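Local coordinates for type IV pilus assembly protein PilF (Thermus thermophilus HB8, PDB 5OIU) that probably powers type IV pilus assembly as a hexameric AAA+ motor that binds and hydrolyses ATP, at residues E5-I16 against A59-M67. Numbering follows the deposited sequence.
Sequences ESAAQKFVKQVI and AVISVVKIM
Val12 is a knob on helix 6-22 that fits into a hole made by Val60, Val63, Val64 and Met67 on helix 57-67. Both of its methyls lie near Val64 CG2, but CG2 is the one beside Val63 and CG1 the one beside Met67. Val12 CG2 meets Val64 CG2 at 3.7 Å. CG1, anti to the backbone N (chi1 178°), faces Met67, whose SD is 3.7 Å from Val12 CG1. The Met67 chain then bends at chi3 (76°), and its CE meets Ile16 CD1 tip to tip at 3.6 Å. The two helices pack on the antiparallel sheet of the domain that opens this chain, apart from the P-loop ATPase core. Their segments cross at -62°, and the segment axes approach to 8.3 Å. Phe11 and Val60 both touch Leu52 of strand 45-52, and Met67 rests on Val83 and Tyr85. Near the start of both segments the backbones come close. There the small Ala8 CB touches Ala59 CB at 3.6 Å, and CA atoms of Ala8 and Val60 are 4.9 Å apart. Val63 sets its two methyls against Gln9 on helix 6-22. Its CG1 touches Gln9 CG at 3.7 Å, while CG2 lies against the Gln9 backbone and Ala8 CB. On the sheet side, Val60 CG2 approaches Phe11 CD2 obliquely at 4.1 Å.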
ATOM      1  N   GLU C   5     -46.902 -11.717 -16.786  1.00 67.49           N
ATOM      2  CA  GLU C   5     -46.029 -12.290 -15.761  1.00 79.84           C
ATOM      3  C   GLU C   5     -46.211 -13.819 -15.725  1.00 76.53           C
ATOM      4  O   GLU C   5     -45.247 -14.576 -15.545  1.00 72.62           O
ATOM      5  CB  GLU C   5     -46.301 -11.642 -14.386  1.00 79.34           C
ATOM      6  CG  GLU C   5     -47.291 -12.380 -13.463  1.00 86.52           C
ATOM      7  CD  GLU C   5     -48.767 -12.318 -13.925  1.00 92.19           C
ATOM      8  OE1 GLU C   5     -49.656 -12.451 -13.052  1.00 94.70           O
ATOM      9  OE2 GLU C   5     -49.049 -12.164 -15.142  1.00 84.40           O
ATOM     10  N   SER C   6     -47.449 -14.277 -15.895  1.00 75.66           N
ATOM     11  CA  SER C   6     -47.667 -15.660 -16.283  1.00 69.49           C
ATOM     12  C   SER C   6     -47.829 -15.780 -17.782  1.00 67.44           C
ATOM     13  O   SER C   6     -47.428 -16.793 -18.356  1.00 73.32           O
ATOM     14  CB  SER C   6     -48.890 -16.262 -15.576  1.00 69.50           C
ATOM     15  OG  SER C   6     -48.718 -17.661 -15.376  1.00 66.29           O
ATOM     16  N   ALA C   7     -48.370 -14.750 -18.435  1.00 65.06           N
ATOM     17  CA  ALA C   7     -48.240 -14.668 -19.883  1.00 69.36           C
ATOM     18  C   ALA C   7     -46.772 -14.680 -20.290  1.00 66.48           C
ATOM     19  O   ALA C   7     -46.389 -15.359 -21.250  1.00 64.23           O
ATOM     20  CB  ALA C   7     -48.932 -13.414 -20.415  1.00 71.74           C
ATOM     21  N   ALA C   8     -45.933 -13.941 -19.564  1.00 63.88           N
ATOM     22  CA  ALA C   8     -44.513 -13.939 -19.887  1.00 64.65           C
ATOM     23  C   ALA C   8     -43.867 -15.269 -19.516  1.00 60.99           C
ATOM     24  O   ALA C   8     -43.072 -15.815 -20.292  1.00 55.00           O
ATOM     25  CB  ALA C   8     -43.816 -12.773 -19.185  1.00 60.12           C
ATOM     26  N   GLN C   9     -44.217 -15.815 -18.347  1.00 59.04           N
ATOM     27  CA  GLN C   9     -43.599 -17.058 -17.891  1.00 60.88           C
ATOM     28  C   GLN C   9     -43.899 -18.202 -18.841  1.00 56.51           C
ATOM     29  O   GLN C   9     -43.045 -19.061 -19.083  1.00 54.29           O
ATOM     30  CB  GLN C   9     -44.085 -17.403 -16.490  1.00 61.55           C
ATOM     31  CG  GLN C   9     -43.026 -18.010 -15.608  1.00 61.63           C
ATOM     32  CD  GLN C   9     -43.362 -17.840 -14.161  1.00 67.81           C
ATOM     33  OE1 GLN C   9     -43.933 -16.817 -13.761  1.00 65.77           O
ATOM     34  NE2 GLN C   9     -43.015 -18.837 -13.352  1.00 72.64           N
ATOM     35  N   LYS C  10     -45.116 -18.234 -19.377  1.00 60.88           N
ATOM     36  CA  LYS C  10     -45.502 -19.275 -20.317  1.00 53.68           C
ATOM     37  C   LYS C  10     -44.767 -19.110 -21.636  1.00 57.71           C
ATOM     38  O   LYS C  10     -44.466 -20.103 -22.316  1.00 56.48           O
ATOM     39  CB  LYS C  10     -47.019 -19.238 -20.518  1.00 53.62           C
ATOM     40  CG  LYS C  10     -47.542 -20.110 -21.643  1.00 57.47           C
ATOM     41  CD  LYS C  10     -49.065 -20.126 -21.681  1.00 59.76           C
ATOM     42  CE  LYS C  10     -49.574 -21.005 -22.813  1.00 58.58           C
ATOM     43  NZ  LYS C  10     -49.805 -20.230 -24.050  1.00 53.99           N
ATOM     44  N   PHE C  11     -44.452 -17.868 -22.004  1.00 57.75           N
ATOM     45  CA  PHE C  11     -43.702 -17.636 -23.230  1.00 54.57           C
ATOM     46  C   PHE C  11     -42.269 -18.140 -23.096  1.00 52.64           C
ATOM     47  O   PHE C  11     -41.777 -18.881 -23.958  1.00 51.43           O
ATOM     48  CB  PHE C  11     -43.721 -16.153 -23.584  1.00 52.97           C
ATOM     49  CG  PHE C  11     -42.914 -15.833 -24.794  1.00 55.50           C
ATOM     50  CD1 PHE C  11     -43.448 -16.030 -26.057  1.00 57.70           C
ATOM     51  CD2 PHE C  11     -41.602 -15.379 -24.675  1.00 50.67           C
ATOM     52  CE1 PHE C  11     -42.706 -15.759 -27.189  1.00 56.05           C
ATOM     53  CE2 PHE C  11     -40.854 -15.117 -25.788  1.00 49.25           C
ATOM     54  CZ  PHE C  11     -41.409 -15.304 -27.054  1.00 57.04           C
ATOM     55  N   VAL C  12     -41.578 -17.733 -22.030  1.00 45.23           N
ATOM     56  CA  VAL C  12     -40.201 -18.177 -21.847  1.00 49.84           C
ATOM     57  C   VAL C  12     -40.145 -19.695 -21.920  1.00 51.23           C
ATOM     58  O   VAL C  12     -39.372 -20.270 -22.696  1.00 51.78           O
ATOM     59  CB  VAL C  12     -39.621 -17.637 -20.523  1.00 46.72           C
ATOM     60  CG1 VAL C  12     -38.203 -18.139 -20.300  1.00 40.50           C
ATOM     61  CG2 VAL C  12     -39.617 -16.132 -20.531  1.00 44.78           C
ATOM     62  N   LYS C  13     -41.020 -20.366 -21.165  1.00 52.60           N
ATOM     63  CA  LYS C  13     -40.996 -21.824 -21.129  1.00 47.80           C
ATOM     64  C   LYS C  13     -41.256 -22.422 -22.503  1.00 45.80           C
ATOM     65  O   LYS C  13     -40.780 -23.521 -22.799  1.00 50.16           O
ATOM     66  CB  LYS C  13     -42.002 -22.344 -20.103  1.00 51.49           C
ATOM     67  CG  LYS C  13     -41.497 -22.225 -18.655  1.00 57.91           C
ATOM     68  CD  LYS C  13     -42.455 -22.837 -17.628  1.00 63.87           C
ATOM     69  CE  LYS C  13     -41.925 -22.652 -16.196  1.00 67.77           C
ATOM     70  NZ  LYS C  13     -42.885 -23.121 -15.140  1.00 65.83           N
ATOM     71  N   GLN C  14     -41.966 -21.705 -23.368  1.00 45.59           N
ATOM     72  CA  GLN C  14     -42.218 -22.221 -24.708  1.00 43.91           C
ATOM     73  C   GLN C  14     -41.005 -22.062 -25.613  1.00 45.46           C
ATOM     74  O   GLN C  14     -40.676 -22.980 -26.374  1.00 49.12           O
ATOM     75  CB  GLN C  14     -43.430 -21.520 -25.328  1.00 53.57           C
ATOM     76  CG  GLN C  14     -43.973 -22.172 -26.605  1.00 53.35           C
ATOM     77  CD  GLN C  14     -45.300 -21.557 -27.068  1.00 65.03           C
ATOM     78  OE1 GLN C  14     -45.624 -20.413 -26.732  1.00 67.14           O
ATOM     79  NE2 GLN C  14     -46.070 -22.321 -27.843  1.00 68.00           N
ATOM     80  N   VAL C  15     -40.332 -20.912 -25.564  1.00 41.51           N
ATOM     81  CA  VAL C  15     -39.206 -20.735 -26.470  1.00 42.51           C
ATOM     82  C   VAL C  15     -38.072 -21.644 -26.039  1.00 43.12           C
ATOM     83  O   VAL C  15     -37.358 -22.205 -26.884  1.00 40.07           O
ATOM     84  CB  VAL C  15     -38.779 -19.243 -26.579  1.00 43.49           C
ATOM     85  CG1 VAL C  15     -38.087 -18.741 -25.353  1.00 41.62           C
ATOM     86  CG2 VAL C  15     -37.872 -19.027 -27.782  1.00 42.74           C
ATOM     87  N   ILE C  16     -37.933 -21.876 -24.735  1.00 42.95           N
ATOM     88  CA  ILE C  16     -36.927 -22.823 -24.272  1.00 47.33           C
ATOM     89  C   ILE C  16     -37.303 -24.245 -24.689  1.00 44.19           C
ATOM     90  O   ILE C  16     -36.461 -24.986 -25.214  1.00 41.04           O
ATOM     91  CB  ILE C  16     -36.707 -22.687 -22.751  1.00 49.12           C
ATOM     92  CG1 ILE C  16     -36.451 -21.217 -22.392  1.00 43.83           C
ATOM     93  CG2 ILE C  16     -35.538 -23.597 -22.278  1.00 42.53           C
ATOM     94  CD1 ILE C  16     -35.834 -20.978 -21.016  1.00 43.15           C
ATOM     95  N   ALA C  59     -41.768  -7.744 -18.634  1.00 59.34           N
ATOM     96  CA  ALA C  59     -42.272  -8.988 -18.051  1.00 54.34           C
ATOM     97  C   ALA C  59     -41.427 -10.184 -18.476  1.00 52.50           C
ATOM     98  O   ALA C  59     -41.016 -10.999 -17.642  1.00 55.66           O
ATOM     99  CB  ALA C  59     -43.726  -9.202 -18.456  1.00 58.24           C
ATOM    100  N   VAL C  60     -41.168 -10.310 -19.779  1.00 47.09           N
ATOM    101  CA  VAL C  60     -40.348 -11.408 -20.284  1.00 49.54           C
ATOM    102  C   VAL C  60     -38.949 -11.356 -19.674  1.00 53.23           C
ATOM    103  O   VAL C  60     -38.435 -12.364 -19.165  1.00 48.73           O
ATOM    104  CB  VAL C  60     -40.307 -11.367 -21.823  1.00 49.60           C
ATOM    105  CG1 VAL C  60     -39.100 -12.112 -22.367  1.00 44.81           C
ATOM    106  CG2 VAL C  60     -41.572 -11.965 -22.381  1.00 53.26           C
ATOM    107  N   ILE C  61     -38.322 -10.171 -19.698  1.00 50.04           N
ATOM    108  CA  ILE C  61     -36.997  -9.996 -19.108  1.00 46.13           C
ATOM    109  C   ILE C  61     -37.022 -10.287 -17.614  1.00 46.27           C
ATOM    110  O   ILE C  61     -36.018 -10.711 -17.037  1.00 49.79           O
ATOM    111  CB  ILE C  61     -36.478  -8.574 -19.424  1.00 46.50           C
ATOM    112  CG1 ILE C  61     -36.056  -8.500 -20.883  1.00 46.48           C
ATOM    113  CG2 ILE C  61     -35.294  -8.161 -18.540  1.00 42.24           C
ATOM    114  CD1 ILE C  61     -34.724  -9.142 -21.144  1.00 44.02           C
ATOM    115  N   SER C  62     -38.160 -10.076 -16.960  1.00 51.30           N
ATOM    116  CA  SER C  62     -38.229 -10.362 -15.532  1.00 52.88           C
ATOM    117  C   SER C  62     -38.206 -11.863 -15.277  1.00 51.01           C
ATOM    118  O   SER C  62     -37.472 -12.343 -14.408  1.00 47.96           O
ATOM    119  CB  SER C  62     -39.476  -9.723 -14.929  1.00 57.12           C
ATOM    120  OG  SER C  62     -39.265  -9.423 -13.559  1.00 68.26           O
ATOM    121  N   VAL C  63     -39.003 -12.623 -16.035  1.00 53.49           N
ATOM    122  CA  VAL C  63     -39.014 -14.078 -15.884  1.00 54.34           C
ATOM    123  C   VAL C  63     -37.624 -14.639 -16.125  1.00 51.92           C
ATOM    124  O   VAL C  63     -37.124 -15.487 -15.374  1.00 52.93           O
ATOM    125  CB  VAL C  63     -40.033 -14.715 -16.843  1.00 53.11           C
ATOM    126  CG1 VAL C  63     -39.984 -16.210 -16.725  1.00 47.46           C
ATOM    127  CG2 VAL C  63     -41.424 -14.201 -16.544  1.00 59.31           C
ATOM    128  N   VAL C  64     -36.980 -14.158 -17.180  1.00 49.53           N
ATOM    129  CA  VAL C  64     -35.665 -14.645 -17.555  1.00 51.03           C
ATOM    130  C   VAL C  64     -34.622 -14.249 -16.509  1.00 50.72           C
ATOM    131  O   VAL C  64     -33.725 -15.035 -16.172  1.00 42.33           O
ATOM    132  CB  VAL C  64     -35.345 -14.112 -18.959  1.00 46.96           C
ATOM    133  CG1 VAL C  64     -33.922 -14.289 -19.279  1.00 44.55           C
ATOM    134  CG2 VAL C  64     -36.208 -14.827 -19.965  1.00 46.38           C
ATOM    135  N   LYS C  65     -34.744 -13.035 -15.953  1.00 50.90           N
ATOM    136  CA  LYS C  65     -33.805 -12.583 -14.929  1.00 46.23           C
ATOM    137  C   LYS C  65     -33.951 -13.399 -13.658  1.00 48.97           C
ATOM    138  O   LYS C  65     -32.950 -13.829 -13.073  1.00 52.00           O
ATOM    139  CB  LYS C  65     -34.003 -11.098 -14.623  1.00 48.96           C
ATOM    140  CG  LYS C  65     -33.083 -10.186 -15.383  1.00 46.82           C
ATOM    141  CD  LYS C  65     -33.226  -8.772 -14.910  1.00 50.49           C
ATOM    142  CE  LYS C  65     -32.621  -7.804 -15.896  1.00 48.33           C
ATOM    143  NZ  LYS C  65     -32.454  -6.472 -15.258  1.00 50.98           N
ATOM    144  N   ILE C  66     -35.193 -13.617 -13.208  1.00 50.82           N
ATOM    145  CA  ILE C  66     -35.403 -14.403 -11.997  1.00 50.89           C
ATOM    146  C   ILE C  66     -34.888 -15.820 -12.192  1.00 48.03           C
ATOM    147  O   ILE C  66     -34.305 -16.411 -11.277  1.00 49.18           O
ATOM    148  CB  ILE C  66     -36.886 -14.392 -11.589  1.00 51.34           C
ATOM    149  CG1 ILE C  66     -37.225 -13.092 -10.882  1.00 48.34           C
ATOM    150  CG2 ILE C  66     -37.183 -15.534 -10.634  1.00 44.06           C
ATOM    151  CD1 ILE C  66     -38.677 -12.770 -10.953  1.00 60.33           C
ATOM    152  N   MET C  67     -35.086 -16.380 -13.390  1.00 47.16           N
ATOM    153  CA  MET C  67     -34.577 -17.718 -13.681  1.00 46.09           C
ATOM    154  C   MET C  67     -33.065 -17.790 -13.532  1.00 50.41           C
ATOM    155  O   MET C  67     -32.527 -18.829 -13.130  1.00 48.85           O
ATOM    156  CB  MET C  67     -34.972 -18.142 -15.094  1.00 45.57           C
ATOM    157  CG  MET C  67     -36.338 -18.800 -15.205  1.00 50.99           C
ATOM    158  SD  MET C  67     -36.906 -18.920 -16.914  1.00 55.29           S
ATOM    159  CE  MET C  67     -35.904 -20.273 -17.477  1.00 48.96           C
TER